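Local coordinates for protein enoyl-CoA hydratase/isomerase (Mycobacterium abscessus, PDB 3QXZ) that probably acts as an enoyl-CoA hydratase or isomerase of the crotonase family, hydrating or shifting the double bond of enoyl-CoA substrates, at residues P100-V105 / G191-M196. Sequence-based numbering, arbitrary orientation.
Sequences PVIAAV and GAALRM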
loop_
_atom_site.group_PDB
_atom_site.type_symbol
_atom_site.label_atom_id
_atom_site.label_comp_id
_atom_site.label_asym_id
_atom_site.label_seq_id
_atom_site.Cartn_x
_atom_site.Cartn_y
_atom_site.Cartn_z
ATOM N N PRO A 100 -14.347 11.103 -11.821
ATOM C CA PRO A 100 -13.003 11.300 -11.273
ATOM C C PRO A 100 -12.848 12.658 -10.600
ATOM O O PRO A 100 -13.409 13.671 -11.075
ATOM C CB PRO A 100 -12.107 11.216 -12.514
ATOM C CG PRO A 100 -12.845 10.275 -13.428
ATOM C CD PRO A 100 -14.296 10.682 -13.238
ATOM N N VAL A 101 -12.096 12.660 -9.495
ATOM C CA VAL A 101 -11.843 13.873 -8.719
ATOM C C VAL A 101 -10.339 14.021 -8.546
ATOM O O VAL A 101 -9.675 13.100 -8.040
ATOM C CB VAL A 101 -12.537 13.803 -7.335
ATOM C CG1 VAL A 101 -12.149 15.013 -6.484
ATOM C CG2 VAL A 101 -14.067 13.770 -7.505
ATOM N N ILE A 102 -9.807 15.168 -8.964
ATOM C CA ILE A 102 -8.410 15.511 -8.785
ATOM C C ILE A 102 -8.305 16.674 -7.803
ATOM O O ILE A 102 -8.977 17.696 -7.980
ATOM C CB ILE A 102 -7.782 15.956 -10.127
ATOM C CG1 ILE A 102 -7.891 14.849 -11.188
ATOM C CG2 ILE A 102 -6.308 16.398 -9.924
ATOM C CD1 ILE A 102 -7.536 15.321 -12.628
ATOM N N ALA A 103 -7.499 16.512 -6.755
ATOM C CA ALA A 103 -7.229 17.594 -5.805
ATOM C C ALA A 103 -5.961 18.311 -6.221
ATOM O O ALA A 103 -4.846 17.723 -6.214
ATOM C CB ALA A 103 -7.141 17.054 -4.381
ATOM N N ALA A 104 -6.144 19.559 -6.641
ATOM C CA ALA A 104 -5.040 20.454 -6.973
ATOM C C ALA A 104 -4.688 21.198 -5.691
ATOM O O ALA A 104 -5.256 22.256 -5.377
ATOM C CB ALA A 104 -5.460 21.419 -8.105
ATOM N N VAL A 105 -3.810 20.566 -4.910
ATOM C CA VAL A 105 -3.457 21.045 -3.573
ATOM C C VAL A 105 -2.366 22.103 -3.737
ATOM O O VAL A 105 -1.166 21.826 -3.711
ATOM C CB VAL A 105 -3.055 19.884 -2.638
ATOM C CG1 VAL A 105 -2.815 20.392 -1.247
ATOM C CG2 VAL A 105 -4.165 18.810 -2.607
ATOM N N GLY A 191 -2.749 24.323 -12.989
ATOM C CA GLY A 191 -2.605 24.105 -14.424
ATOM C C GLY A 191 -2.322 22.650 -14.763
ATOM O O GLY A 191 -2.850 22.126 -15.742
ATOM N N ALA A 192 -1.484 21.987 -13.961
ATOM C CA ALA A 192 -1.207 20.570 -14.202
ATOM C C ALA A 192 -2.461 19.722 -13.975
ATOM O O ALA A 192 -2.750 18.807 -14.745
ATOM C CB ALA A 192 -0.062 20.073 -13.318
ATOM N N ALA A 193 -3.211 20.031 -12.923
ATOM C CA ALA A 193 -4.450 19.312 -12.644
ATOM C C ALA A 193 -5.465 19.488 -13.790
ATOM O O ALA A 193 -6.125 18.528 -14.214
ATOM C CB ALA A 193 -5.036 19.761 -11.312
ATOM N N LEU A 194 -5.564 20.709 -14.311
ATOM C CA LEU A 194 -6.471 21.005 -15.429
ATOM C C LEU A 194 -6.053 20.291 -16.718
ATOM O O LEU A 194 -6.909 19.774 -17.447
ATOM C CB LEU A 194 -6.625 22.527 -15.650
ATOM C CG LEU A 194 -7.340 23.259 -14.517
ATOM C CD1 LEU A 194 -7.251 24.762 -14.675
ATOM C CD2 LEU A 194 -8.779 22.834 -14.415
ATOM N N ARG A 195 -4.752 20.223 -16.999
ATOM C CA ARG A 195 -4.304 19.484 -18.187
ATOM C C ARG A 195 -4.687 18.007 -18.068
ATOM O O ARG A 195 -5.142 17.385 -19.045
ATOM C CB ARG A 195 -2.794 19.640 -18.412
ATOM C CG ARG A 195 -2.411 21.008 -19.031
ATOM C CD ARG A 195 -0.940 21.082 -19.471
ATOM N NE ARG A 195 0.003 20.847 -18.372
ATOM C CZ ARG A 195 0.384 21.765 -17.483
ATOM N NH1 ARG A 195 -0.081 23.008 -17.552
ATOM N NH2 ARG A 195 1.239 21.433 -16.525
ATOM N N MET A 196 -4.511 17.443 -16.869
ATOM C CA MET A 196 -4.882 16.056 -16.638
ATOM C C MET A 196 -6.394 15.863 -16.771
ATOM O O MET A 196 -6.845 14.898 -17.388
ATOM C CB MET A 196 -4.388 15.627 -15.259
ATOM C CG MET A 196 -4.637 14.150 -14.954
ATOM S SD MET A 196 -4.098 13.676 -13.310
ATOM C CE MET A 196 -2.327 13.671 -13.514
#
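Ala104 and Ala193 meet methyl to methyl, their CB atoms 3.6 Å apart, and this pairing of two small residues lets a helix lie close over a strand. The axes of strand 101-105 and helix segment 191-196 come within 8.3 Å while running nearly antiparallel, at 164°. Ile102, two residues earlier on the same face of the strand, reaches the helix with both of its branches. Its CG2, anti to the backbone N, touches Ala193 CB at 3.9 Å. The longer branch sets out beside that N (chi1 -59°) and is extended beyond it (chi2 169°), which carries CD1 on to Ala193 O, 3.8 Å away in a van der Waals contact, and to Met196. Ala193 is thus met by Ala104 and by both arms of Ile102. One helical turn on, the Met196 side chain, anti to the backbone N and extended as far as SD, slants across the isoleucine tip, with CG and SD each 3.9 Å from Ile102 CD1. The side chains that meet are all nonpolar, and three of the four touching residues are buried, an example of helix-on-sheet packing in a crotonase-like fold. Helix 186-203 also rests on the flanking strands, Ala193 on Val56 of 54-59 and Ala192 on Ile124 of 122-126, while Met196 touches Ile122 of the latter strand and, across the subunit interface, Thr165 of a second subunit.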